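Putative cell adhesion protein (Bacteroides thetaiotaomicron, PDB 4DGU) is a putative cell adhesion protein of the fimbrillin-like family that binds zinc and probably serves as a subunit of a bacterial pilus. Local coordinates at residues 128-133 against 189-194; 132-137 against 176-181; 147-152 against 200-205; 193-198 against 215-220. All coordinates share one frame; numbering follows the deposited sequence.

How the contacts relate
From the N terminus, the first strand to take part is 120-135, supplying the opening segments of contacts 1 and 2, which share Val132 and Ile133. Strand 147-159, next in the chain, opens contact 3. The chain then returns twice: contact 2 closes at 176-181 and contact 1 at 189-194, so contact 2 sits largely inside the loop of contact 1. Contact 4 opens at 193-198 where contact 1 ends. Contact 3 closes at 200-205, crossing contacts 1, 2 and 4, before contact 4 closes at 215-220. Leu150, Leu152 and Ile200 of contact 3 pack against Val132, Val189 and Ile194, tying the sheet of strand 147-159 to strand 120-135 and to ribbon 193-194/218-219.

Contact 1 (128-133 against 189-194); sequences MTVPVI and VLPQKI
Val130 N donates to Val189 O at 2.8 Å, and the return bond from Val189 N to Val130 O is equally short. These two bonds make one antiparallel hydrogen-bonded pair. Val189 O is also approached by Thr129 CA, at 3.6 Å.

Both valine side chains leave on the same face. Val189 CG2, set between its own backbone N and carbonyl carbon (chi1 -67° puts CG1 beside N), meets Val130 CB at 3.9 Å, while CG1 reaches Val132 CG2 at the same distance, those two side chains crossing at about a right angle. Beyond the pair, Thr129 CG2 touches Leu190 CD2 at 4.0 Å, and the ring of Pro191 rests its CG against the carbonyl oxygen of Met128, a selenomethionine. Thr129 OG1 turns to Asn188 and His107 N. The Gln192 amide folds back, with NE2 bonded to Leu190 O and to Lys153 O.

All the touching residues are buried; Leu150 packs on Val132 and Leu152 on Val189, both from strand 147-159. The pairing is that of a short antiparallel strand, 188-189, added to the edge of strand 120-135 in a fimbrillin-like beta domain.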
loop_
_atom_site.group_PDB
_atom_site.type_symbol
_atom_site.label_atom_id
_atom_site.label_comp_id
_atom_site.label_asym_id
_atom_site.label_seq_id
_atom_site.Cartn_x
_atom_site.Cartn_y
_atom_site.Cartn_z
HETATM N N MSE A 128 -9.015 19.675 10.253
HETATM C CA MSE A 128 -9.725 18.544 10.886
HETATM C C MSE A 128 -10.715 17.879 9.934
HETATM O O MSE A 128 -11.094 16.720 10.152
HETATM C CB MSE A 128 -10.430 18.970 12.187
HETATM C CG MSE A 128 -9.572 19.852 13.113
HETATM SE SE MSE A 128 -7.784 19.149 13.444
HETATM C CE MSE A 128 -8.211 17.462 14.432
ATOM N N THR A 129 -11.127 18.619 8.884
ATOM C CA THR A 129 -11.972 18.143 7.789
ATOM C C THR A 129 -11.045 17.706 6.625
ATOM O O THR A 129 -9.822 17.912 6.697
ATOM C CB THR A 129 -12.981 19.203 7.377
ATOM O OG1 THR A 129 -12.264 20.422 7.191
ATOM C CG2 THR A 129 -14.106 19.390 8.411
ATOM N N VAL A 130 -11.624 17.101 5.560
ATOM C CA VAL A 130 -10.864 16.546 4.439
ATOM C C VAL A 130 -11.227 17.287 3.129
ATOM O O VAL A 130 -12.334 17.090 2.637
ATOM C CB VAL A 130 -11.079 14.988 4.324
ATOM C CG1 VAL A 130 -10.295 14.374 3.160
ATOM C CG2 VAL A 130 -10.733 14.273 5.641
ATOM N N PRO A 131 -10.340 18.142 2.549
ATOM C CA PRO A 131 -10.682 18.793 1.268
ATOM C C PRO A 131 -10.754 17.798 0.119
ATOM O O PRO A 131 -10.077 16.751 0.116
ATOM C CB PRO A 131 -9.536 19.789 1.033
ATOM C CG PRO A 131 -8.711 19.789 2.236
ATOM C CD PRO A 131 -8.990 18.532 2.996
ATOM N N VAL A 132 -11.596 18.124 -0.855
ATOM C CA VAL A 132 -11.810 17.306 -2.046
ATOM C C VAL A 132 -11.406 18.129 -3.273
ATOM O O VAL A 132 -11.917 19.237 -3.467
ATOM C CB VAL A 132 -13.277 16.779 -2.161
ATOM C CG1 VAL A 132 -13.402 15.772 -3.307
ATOM C CG2 VAL A 132 -13.755 16.158 -0.848
ATOM N N ILE A 133 -10.489 17.584 -4.092
ATOM C CA ILE A 133 -10.060 18.258 -5.320
ATOM C C ILE A 133 -10.426 17.419 -6.530
ATOM O O ILE A 133 -10.258 16.202 -6.511
ATOM C CB ILE A 133 -8.557 18.658 -5.328
ATOM C CG1 ILE A 133 -7.613 17.442 -5.198
ATOM C CG2 ILE A 133 -8.274 19.706 -4.237
ATOM C CD1 ILE A 133 -6.173 17.760 -5.478
ATOM N N VAL A 189 -14.991 17.293 3.443
ATOM C CA VAL A 189 -15.837 16.195 3.926
ATOM C C VAL A 189 -15.372 15.836 5.331
ATOM O O VAL A 189 -14.269 16.207 5.746
ATOM C CB VAL A 189 -15.911 14.967 2.971
ATOM C CG1 VAL A 189 -16.624 15.316 1.661
ATOM C CG2 VAL A 189 -14.536 14.355 2.710
ATOM N N LEU A 190 -16.224 15.153 6.082
ATOM C CA LEU A 190 -15.838 14.790 7.433
ATOM C C LEU A 190 -14.997 13.514 7.407
ATOM O O LEU A 190 -15.232 12.686 6.521
ATOM C CB LEU A 190 -17.061 14.639 8.346
ATOM C CG LEU A 190 -17.996 15.853 8.490
ATOM C CD1 LEU A 190 -19.209 15.496 9.309
ATOM C CD2 LEU A 190 -17.281 17.061 9.130
ATOM N N PRO A 191 -13.971 13.372 8.305
ATOM C CA PRO A 191 -13.149 12.136 8.305
ATOM C C PRO A 191 -13.979 10.875 8.528
ATOM O O PRO A 191 -14.788 10.795 9.445
ATOM C CB PRO A 191 -12.178 12.348 9.469
ATOM C CG PRO A 191 -12.220 13.796 9.768
ATOM C CD PRO A 191 -13.561 14.295 9.389
ATOM N N GLN A 192 -13.790 9.898 7.645
ATOM C CA GLN A 192 -14.485 8.618 7.630
ATOM C C GLN A 192 -13.733 7.633 6.762
ATOM O O GLN A 192 -12.919 8.035 5.925
ATOM C CB GLN A 192 -15.927 8.784 7.109
ATOM C CG GLN A 192 -16.024 9.430 5.724
ATOM C CD GLN A 192 -17.395 9.965 5.432
ATOM O OE1 GLN A 192 -18.284 9.251 5.002
ATOM N NE2 GLN A 192 -17.600 11.237 5.663
ATOM N N LYS A 193 -14.048 6.348 6.920
ATOM C CA LYS A 193 -13.469 5.304 6.119
ATOM C C LYS A 193 -14.260 5.129 4.824
ATOM O O LYS A 193 -15.485 4.989 4.841
ATOM C CB LYS A 193 -13.400 3.981 6.915
ATOM C CG LYS A 193 -12.957 2.767 6.093
ATOM C CD LYS A 193 -11.655 2.192 6.590
ATOM C CE LYS A 193 -11.178 1.050 5.725
ATOM N NZ LYS A 193 -11.907 -0.235 5.990
ATOM N N ILE A 194 -13.532 5.102 3.701
ATOM C CA ILE A 194 -14.086 4.783 2.377
ATOM C C ILE A 194 -13.508 3.417 2.026
ATOM O O ILE A 194 -12.294 3.252 2.073
ATOM C CB ILE A 194 -13.755 5.856 1.305
ATOM C CG1 ILE A 194 -14.346 7.243 1.653
ATOM C CG2 ILE A 194 -14.218 5.373 -0.082
ATOM C CD1 ILE A 194 -13.742 8.370 0.847
#

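Contact 2 (132-137 against 176-181); sequences VIILDE and IEVKKV. With ZN (zinc ion), chain E.
Val178 CG1, anti to its backbone N (chi1 -176°), is the centre of the apolar packing, met by Val132 CG1 and Ile134 CG1, each at 3.6 Å. The Val132 and Val178 side chains cross at about a right angle. Ile134 reaches farther: its CD1 lies over the backbone of 178-179, 3.6 Å from Val178 O, and touches Lys180 CG at 4.2 Å. An alanine in place of Ile134 would probably leave Val178 CG1 covered by Val132 alone within this contact and open a gap beside the Lys179 carbonyl and Lys180 CG.

The backbones are too far apart to bond directly, and waters bridge them instead. One water donates to both Val132 O and Lys179 O. A second accepts from Ile134 N and donates to Lys179 O, which is therefore held by two waters, 2.7 Å from the first and 2.8 Å from the second. A third links Ile134 O to Val181 N.

Metal binding is separate, at the far end of 132-137. Glu137, its chain extended beyond CG, places OE2 2.0 Å from a zinc ion that also carries a water and Glu199 of a neighbouring subunit.

Leu150 packs on both valines and Val228 on Val132. The arrangement is that of two beta sheets facing across a hydrophobic core, strand 120-135 from one and, from the other, segment 176-181, which leads on from strand 173-177, with an intersubunit zinc site beyond it.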
loop_
_atom_site.group_PDB
_atom_site.type_symbol
_atom_site.label_atom_id
_atom_site.label_comp_id
_atom_site.label_asym_id
_atom_site.label_seq_id
_atom_site.Cartn_x
_atom_site.Cartn_y
_atom_site.Cartn_z
ATOM N N VAL A 132 -11.596 18.124 -0.855
ATOM C CA VAL A 132 -11.810 17.306 -2.046
ATOM C C VAL A 132 -11.406 18.129 -3.273
ATOM O O VAL A 132 -11.917 19.237 -3.467
ATOM C CB VAL A 132 -13.277 16.779 -2.161
ATOM C CG1 VAL A 132 -13.402 15.772 -3.307
ATOM C CG2 VAL A 132 -13.755 16.158 -0.848
ATOM N N ILE A 133 -10.489 17.584 -4.092
ATOM C CA ILE A 133 -10.060 18.258 -5.320
ATOM C C ILE A 133 -10.426 17.419 -6.530
ATOM O O ILE A 133 -10.258 16.202 -6.511
ATOM C CB ILE A 133 -8.557 18.658 -5.328
ATOM C CG1 ILE A 133 -7.613 17.442 -5.198
ATOM C CG2 ILE A 133 -8.274 19.706 -4.237
ATOM C CD1 ILE A 133 -6.173 17.760 -5.478
ATOM N N ILE A 134 -10.924 18.077 -7.578
ATOM C CA ILE A 134 -11.277 17.442 -8.857
ATOM C C ILE A 134 -10.140 17.688 -9.833
ATOM O O ILE A 134 -9.798 18.841 -10.137
ATOM C CB ILE A 134 -12.647 17.876 -9.479
ATOM C CG1 ILE A 134 -13.773 17.941 -8.424
ATOM C CG2 ILE A 134 -13.037 16.940 -10.672
ATOM C CD1 ILE A 134 -15.044 18.708 -8.919
ATOM N N LEU A 135 -9.569 16.595 -10.337
ATOM C CA LEU A 135 -8.453 16.674 -11.277
ATOM C C LEU A 135 -8.772 15.965 -12.573
ATOM O O LEU A 135 -9.547 14.997 -12.594
ATOM C CB LEU A 135 -7.160 16.078 -10.653
ATOM C CG LEU A 135 -6.809 16.515 -9.232
ATOM C CD1 LEU A 135 -5.885 15.522 -8.576
ATOM C CD2 LEU A 135 -6.253 17.917 -9.203
ATOM N N ASP A 136 -8.148 16.427 -13.661
ATOM C CA ASP A 136 -8.271 15.759 -14.949
ATOM C C ASP A 136 -7.284 14.556 -14.948
ATOM O O ASP A 136 -6.654 14.279 -13.926
ATOM C CB ASP A 136 -8.034 16.758 -16.120
ATOM C CG ASP A 136 -6.635 17.341 -16.290
ATOM O OD1 ASP A 136 -5.671 16.777 -15.718
ATOM O OD2 ASP A 136 -6.495 18.329 -17.040
ATOM N N GLU A 137 -7.120 13.887 -16.090
ATOM C CA GLU A 137 -6.241 12.721 -16.287
ATOM C C GLU A 137 -4.761 13.003 -15.952
ATOM O O GLU A 137 -4.034 12.075 -15.577
ATOM C CB GLU A 137 -6.337 12.289 -17.743
ATOM C CG GLU A 137 -6.040 10.832 -17.977
ATOM C CD GLU A 137 -6.260 10.373 -19.405
ATOM O OE1 GLU A 137 -7.297 10.727 -20.017
ATOM O OE2 GLU A 137 -5.393 9.620 -19.902
ATOM N N ILE A 176 -23.233 15.031 -1.822
ATOM C CA ILE A 176 -22.503 16.288 -1.657
ATOM C C ILE A 176 -21.900 16.661 -3.013
ATOM O O ILE A 176 -21.127 15.876 -3.555
ATOM C CB ILE A 176 -21.394 16.122 -0.548
ATOM C CG1 ILE A 176 -21.980 15.587 0.802
ATOM C CG2 ILE A 176 -20.609 17.428 -0.332
ATOM C CD1 ILE A 176 -21.162 14.430 1.468
ATOM N N GLU A 177 -22.254 17.835 -3.561
ATOM C CA GLU A 177 -21.651 18.296 -4.811
ATOM C C GLU A 177 -20.233 18.860 -4.514
ATOM O O GLU A 177 -20.036 19.559 -3.508
ATOM C CB GLU A 177 -22.525 19.333 -5.516
ATOM C CG GLU A 177 -22.215 19.443 -7.002
ATOM C CD GLU A 177 -22.894 20.555 -7.781
ATOM O OE1 GLU A 177 -23.949 21.064 -7.331
ATOM O OE2 GLU A 177 -22.383 20.891 -8.874
ATOM N N VAL A 178 -19.257 18.516 -5.377
ATOM C CA VAL A 178 -17.858 18.909 -5.215
ATOM C C VAL A 178 -17.581 20.143 -6.076
ATOM O O VAL A 178 -17.883 20.172 -7.265
ATOM C CB VAL A 178 -16.881 17.728 -5.506
ATOM C CG1 VAL A 178 -15.422 18.114 -5.245
ATOM C CG2 VAL A 178 -17.234 16.518 -4.666
ATOM N N LYS A 179 -17.030 21.170 -5.449
ATOM C CA LYS A 179 -16.657 22.418 -6.109
ATOM C C LYS A 179 -15.321 22.272 -6.842
ATOM O O LYS A 179 -14.424 21.549 -6.381
ATOM C CB LYS A 179 -16.540 23.558 -5.067
ATOM C CG LYS A 179 -17.786 23.746 -4.216
ATOM C CD LYS A 179 -18.205 25.210 -4.176
ATOM C CE LYS A 179 -19.536 25.390 -3.483
ATOM N NZ LYS A 179 -20.171 26.698 -3.824
ATOM N N LYS A 180 -15.180 22.970 -7.975
ATOM C CA LYS A 180 -13.932 23.016 -8.724
ATOM C C LYS A 180 -12.996 24.035 -8.035
ATOM O O LYS A 180 -13.475 24.893 -7.281
ATOM C CB LYS A 180 -14.187 23.405 -10.187
ATOM C CG LYS A 180 -14.913 22.370 -11.047
ATOM C CD LYS A 180 -15.050 22.873 -12.481
ATOM C CE LYS A 180 -15.922 24.121 -12.618
ATOM N NZ LYS A 180 -15.914 24.677 -14.005
ATOM N N VAL A 181 -11.681 23.971 -8.326
ATOM C CA VAL A 181 -10.668 24.904 -7.784
ATOM C C VAL A 181 -11.038 26.380 -8.099
ATOM O O VAL A 181 -10.898 27.240 -7.222
ATOM C CB VAL A 181 -9.274 24.521 -8.348
ATOM C CG1 VAL A 181 -8.246 25.629 -8.122
ATOM C CG2 VAL A 181 -8.798 23.189 -7.759
HETATM ZN ZN ZN E . -5.914 8.070 -21.081
HETATM O O HOH W 1 -13.602 21.255 -3.784
HETATM O O HOH W 2 -11.868 20.662 -7.156
HETATM O O HOH W 3 -11.157 21.764 -10.046
HETATM O O HOH W 4 -7.858 7.380 -21.050
#

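Contact 3 (147-152 against 200-205); sequences KVELSL and IGTITV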
loop_
_atom_site.group_PDB
_atom_site.type_symbol
_atom_site.label_atom_id
_atom_site.label_comp_id
_atom_site.label_asym_id
_atom_site.label_seq_id
_atom_site.Cartn_x
_atom_site.Cartn_y
_atom_site.Cartn_z
ATOM N N LYS A 147 -20.825 17.780 -13.609
ATOM C CA LYS A 147 -21.208 17.818 -12.200
ATOM C C LYS A 147 -20.586 16.590 -11.508
ATOM O O LYS A 147 -20.759 15.474 -11.986
ATOM C CB LYS A 147 -22.752 17.861 -12.049
ATOM C CG LYS A 147 -23.259 17.964 -10.600
ATOM C CD LYS A 147 -24.713 18.429 -10.505
ATOM C CE LYS A 147 -25.730 17.312 -10.611
ATOM N NZ LYS A 147 -27.121 17.822 -10.454
ATOM N N VAL A 148 -19.824 16.816 -10.424
ATOM C CA VAL A 148 -19.165 15.766 -9.651
ATOM C C VAL A 148 -19.785 15.771 -8.259
ATOM O O VAL A 148 -19.787 16.802 -7.581
ATOM C CB VAL A 148 -17.602 15.908 -9.586
ATOM C CG1 VAL A 148 -16.965 14.701 -8.890
ATOM C CG2 VAL A 148 -16.992 16.102 -10.978
ATOM N N GLU A 149 -20.305 14.610 -7.842
ATOM C CA GLU A 149 -20.921 14.432 -6.528
ATOM C C GLU A 149 -20.326 13.235 -5.795
ATOM O O GLU A 149 -19.933 12.265 -6.428
ATOM C CB GLU A 149 -22.430 14.220 -6.675
ATOM C CG GLU A 149 -23.202 15.363 -7.309
ATOM C CD GLU A 149 -24.668 15.026 -7.510
ATOM O OE1 GLU A 149 -24.967 14.171 -8.378
ATOM O OE2 GLU A 149 -25.515 15.593 -6.780
ATOM N N LEU A 150 -20.305 13.286 -4.463
ATOM C CA LEU A 150 -19.870 12.178 -3.610
ATOM C C LEU A 150 -20.998 11.783 -2.673
ATOM O O LEU A 150 -21.737 12.656 -2.215
ATOM C CB LEU A 150 -18.630 12.545 -2.772
ATOM C CG LEU A 150 -17.351 12.882 -3.495
ATOM C CD1 LEU A 150 -16.287 13.320 -2.489
ATOM C CD2 LEU A 150 -16.861 11.709 -4.392
ATOM N N SER A 151 -21.134 10.495 -2.376
ATOM C CA SER A 151 -22.153 10.014 -1.444
ATOM C C SER A 151 -21.418 9.503 -0.209
ATOM O O SER A 151 -20.844 8.403 -0.216
ATOM C CB SER A 151 -23.049 8.950 -2.076
ATOM O OG SER A 151 -23.918 8.403 -1.100
ATOM N N LEU A 152 -21.373 10.364 0.824
ATOM C CA LEU A 152 -20.658 10.134 2.078
ATOM C C LEU A 152 -21.482 10.557 3.279
ATOM O O LEU A 152 -22.476 11.256 3.137
ATOM C CB LEU A 152 -19.352 10.940 2.069
ATOM C CG LEU A 152 -18.281 10.537 1.067
ATOM C CD1 LEU A 152 -17.175 11.556 1.042
ATOM C CD2 LEU A 152 -17.733 9.125 1.356
ATOM N N ILE A 200 -18.975 5.562 -4.347
ATOM C CA ILE A 200 -19.361 6.788 -3.675
ATOM C C ILE A 200 -19.550 7.969 -4.635
ATOM O O ILE A 200 -20.338 8.859 -4.333
ATOM C CB ILE A 200 -18.393 7.152 -2.507
ATOM C CG1 ILE A 200 -16.952 7.339 -2.965
ATOM C CG2 ILE A 200 -18.470 6.122 -1.389
ATOM C CD1 ILE A 200 -16.191 8.411 -2.163
ATOM N N GLY A 201 -18.873 7.970 -5.765
ATOM C CA GLY A 201 -18.940 9.092 -6.681
ATOM C C GLY A 201 -19.728 8.913 -7.955
ATOM O O GLY A 201 -19.973 7.793 -8.423
ATOM N N THR A 202 -20.150 10.055 -8.501
ATOM C CA THR A 202 -20.876 10.169 -9.760
ATOM C C THR A 202 -20.428 11.421 -10.484
ATOM O O THR A 202 -20.155 12.441 -9.857
ATOM C CB THR A 202 -22.430 10.146 -9.603
ATOM O OG1 THR A 202 -22.860 11.068 -8.602
ATOM C CG2 THR A 202 -22.980 8.784 -9.289
ATOM N N ILE A 203 -20.333 11.320 -11.811
ATOM C CA ILE A 203 -20.022 12.424 -12.702
ATOM C C ILE A 203 -21.163 12.484 -13.732
ATOM O O ILE A 203 -21.465 11.481 -14.391
ATOM C CB ILE A 203 -18.598 12.413 -13.332
ATOM C CG1 ILE A 203 -18.402 13.620 -14.272
ATOM C CG2 ILE A 203 -18.251 11.085 -14.011
ATOM C CD1 ILE A 203 -17.045 14.071 -14.427
ATOM N N THR A 204 -21.826 13.646 -13.805
ATOM C CA THR A 204 -22.939 13.906 -14.698
ATOM C C THR A 204 -22.536 14.999 -15.697
ATOM O O THR A 204 -22.114 16.087 -15.304
ATOM C CB THR A 204 -24.193 14.280 -13.882
ATOM O OG1 THR A 204 -24.429 13.281 -12.891
ATOM C CG2 THR A 204 -25.436 14.455 -14.750
ATOM N N VAL A 205 -22.654 14.700 -16.990
ATOM C CA VAL A 205 -22.359 15.665 -18.051
ATOM C C VAL A 205 -23.321 15.359 -19.199
ATOM O O VAL A 205 -23.280 14.273 -19.782
ATOM C CB VAL A 205 -20.855 15.753 -18.471
ATOM C CG1 VAL A 205 -20.297 14.420 -18.963
ATOM C CG2 VAL A 205 -20.615 16.876 -19.483
#
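Lys147 and Thr204 exchange two backbone hydrogen bonds, Lys147 N to Thr204 O being 2.7 Å, in an antiparallel pairing whose strands run 165° apart. Two more, Glu149 N to Thr202 O and Thr202 N to Glu149 O, are both 3.0 Å. A fifth, from Ser151 N to Ile200 O, is also 2.7 Å but more bent, at 141° about the hydrogen. At the intervening non-hydrogen-bonded pairs, CA-H...O contacts add to the ladder, Ile203 CA lying 3.2 Å from Lys147 O.

Apolar contacts line the face that carries Val148, Leu150 and Ile203. Ile200 CG1 sits between its backbone N and carbonyl carbon (chi1 59°), and CD1 beyond it touches the CD2 methyls of both Leu150 and Leu152, at 4.0 and 3.9 Å. An alanine at Ile200 would probably leave these two leucine methyls without their partner and open a gap there. Val148 CG2 meets Ile203 CD1 farther along. The other face is more polar, with Glu149 CB 3.7 Å from Thr202 OG1.

Strand 147-159 is flanked here by 201-204 and by 173-177, and 209-214 continues the sheet beyond 201-204. Val228 and Leu230 of strand 225-230 lie over the apolar face, which Ile239 of a neighbouring subunit also reaches.

Contact 4 (193-198 against 215-220); sequences KINAGE and VEDLDL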
loop_
_atom_site.group_PDB
_atom_site.type_symbol
_atom_site.label_atom_id
_atom_site.label_comp_id
_atom_site.label_asym_id
_atom_site.label_seq_id
_atom_site.Cartn_x
_atom_site.Cartn_y
_atom_site.Cartn_z
ATOM N N LYS A 193 -14.048 6.348 6.920
ATOM C CA LYS A 193 -13.469 5.304 6.119
ATOM C C LYS A 193 -14.260 5.129 4.824
ATOM O O LYS A 193 -15.485 4.989 4.841
ATOM C CB LYS A 193 -13.400 3.981 6.915
ATOM C CG LYS A 193 -12.957 2.767 6.093
ATOM C CD LYS A 193 -11.655 2.192 6.590
ATOM C CE LYS A 193 -11.178 1.050 5.725
ATOM N NZ LYS A 193 -11.907 -0.235 5.990
ATOM N N ILE A 194 -13.532 5.102 3.701
ATOM C CA ILE A 194 -14.086 4.783 2.377
ATOM C C ILE A 194 -13.508 3.417 2.026
ATOM O O ILE A 194 -12.294 3.252 2.073
ATOM C CB ILE A 194 -13.755 5.856 1.305
ATOM C CG1 ILE A 194 -14.346 7.243 1.653
ATOM C CG2 ILE A 194 -14.218 5.373 -0.082
ATOM C CD1 ILE A 194 -13.742 8.370 0.847
ATOM N N ASN A 195 -14.360 2.444 1.726
ATOM C CA ASN A 195 -13.907 1.090 1.360
ATOM C C ASN A 195 -13.527 0.989 -0.120
ATOM O O ASN A 195 -14.087 1.703 -0.959
ATOM C CB ASN A 195 -14.990 0.055 1.670
ATOM C CG ASN A 195 -15.438 0.063 3.106
ATOM O OD1 ASN A 195 -14.638 0.075 4.048
ATOM N ND2 ASN A 195 -16.738 0.059 3.301
ATOM N N ALA A 196 -12.579 0.085 -0.430
ATOM C CA ALA A 196 -12.135 -0.239 -1.793
ATOM C C ALA A 196 -13.322 -0.716 -2.601
ATOM O O ALA A 196 -14.143 -1.507 -2.103
ATOM C CB ALA A 196 -11.056 -1.299 -1.756
ATOM N N GLY A 197 -13.485 -0.128 -3.785
ATOM C CA GLY A 197 -14.598 -0.438 -4.674
ATOM C C GLY A 197 -15.938 0.160 -4.268
ATOM O O GLY A 197 -16.969 -0.185 -4.860
ATOM N N GLU A 198 -15.957 1.040 -3.254
ATOM C CA GLU A 198 -17.199 1.677 -2.791
ATOM C C GLU A 198 -17.564 2.727 -3.838
ATOM O O GLU A 198 -16.740 3.587 -4.166
ATOM C CB GLU A 198 -17.034 2.273 -1.366
ATOM C CG GLU A 198 -18.321 2.480 -0.568
ATOM C CD GLU A 198 -18.191 2.947 0.886
ATOM O OE1 GLU A 198 -17.059 3.003 1.427
ATOM O OE2 GLU A 198 -19.245 3.240 1.497
ATOM N N VAL A 215 -10.435 3.005 -5.340
ATOM C CA VAL A 215 -9.652 1.859 -5.779
ATOM C C VAL A 215 -9.115 1.113 -4.577
ATOM O O VAL A 215 -8.954 -0.101 -4.623
ATOM C CB VAL A 215 -8.511 2.248 -6.759
ATOM C CG1 VAL A 215 -9.069 2.575 -8.138
ATOM C CG2 VAL A 215 -7.661 3.415 -6.223
ATOM N N GLU A 216 -8.843 1.843 -3.499
ATOM C CA GLU A 216 -8.282 1.327 -2.249
ATOM C C GLU A 216 -9.047 1.860 -1.024
ATOM O O GLU A 216 -9.804 2.825 -1.129
ATOM C CB GLU A 216 -6.787 1.729 -2.170
ATOM C CG GLU A 216 -5.949 0.862 -1.240
ATOM C CD GLU A 216 -5.998 -0.641 -1.476
ATOM O OE1 GLU A 216 -5.482 -1.092 -2.529
ATOM O OE2 GLU A 216 -6.494 -1.374 -0.586
ATOM N N ASP A 217 -8.853 1.208 0.129
ATOM C CA ASP A 217 -9.409 1.611 1.418
ATOM C C ASP A 217 -8.760 2.909 1.823
ATOM O O ASP A 217 -7.529 3.045 1.691
ATOM C CB ASP A 217 -9.154 0.525 2.477
ATOM C CG ASP A 217 -10.178 -0.593 2.578
ATOM O OD1 ASP A 217 -10.994 -0.748 1.642
ATOM O OD2 ASP A 217 -10.167 -1.313 3.593
ATOM N N LEU A 218 -9.579 3.894 2.250
ATOM C CA LEU A 218 -9.096 5.223 2.672
ATOM C C LEU A 218 -9.706 5.571 3.981
ATOM O O LEU A 218 -10.876 5.920 4.018
ATOM C CB LEU A 218 -9.420 6.324 1.633
ATOM C CG LEU A 218 -8.850 6.175 0.224
ATOM C CD1 LEU A 218 -9.687 6.957 -0.778
ATOM C CD2 LEU A 218 -7.402 6.610 0.165
ATOM N N ASP A 219 -8.946 5.430 5.064
ATOM C CA ASP A 219 -9.402 5.730 6.411
ATOM C C ASP A 219 -8.995 7.174 6.702
ATOM O O ASP A 219 -7.943 7.428 7.304
ATOM C CB ASP A 219 -8.807 4.720 7.419
ATOM C CG ASP A 219 -9.472 4.679 8.797
ATOM O OD1 ASP A 219 -10.556 5.301 8.965
ATOM O OD2 ASP A 219 -8.919 4.006 9.704
ATOM N N LEU A 220 -9.803 8.118 6.189
ATOM C CA LEU A 220 -9.516 9.552 6.225
ATOM C C LEU A 220 -9.502 10.116 7.627
ATOM O O LEU A 220 -10.317 9.733 8.467
ATOM C CB LEU A 220 -10.513 10.340 5.370
ATOM C CG LEU A 220 -10.685 9.893 3.884
ATOM C CD1 LEU A 220 -11.937 10.520 3.305
ATOM C CD2 LEU A 220 -9.453 10.225 3.028
#
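The two segments run antiparallel, and Ile194 and Leu218 exchange two backbone hydrogen bonds of 2.8 Å before the first segment leaves through a type II turn from Asn195 to Glu198.

Asp217 carries much of the side-chain contact, its two carboxylate oxygens serving different donors. OD1 takes Ala196 N at 2.7 Å, nearly in line with its C-O bond, and also lies against Ala196 CB. OD2 is met from above the carboxylate plane by Lys193 NZ in a 3.2 Å salt bridge. The lysine chain has CG anti to its backbone N; bent at chi2 (117°) and again at chi4, it passes across Asp219, CD lying 3.9 Å from Asp219 CB, and reaches Asp217. NZ has a further, weak bond to Asn195 OD1. Gripping both oxygens, these donors would tend to fix the rotation of the Asp217 carboxylate. Within the turn, Glu198 OE1 accepts from Asn195 N at 2.8 Å.

On the opposite face Ile194 CD1 touches Leu220 CD1 at 3.7 Å, and Leu226 of strand 225-230 packs against both and against Leu218. Gly197 O bonds Lys233 of a neighbouring subunit. The whole is a short two-stranded antiparallel ribbon whose second segment includes Glu216, a residue of a zinc site.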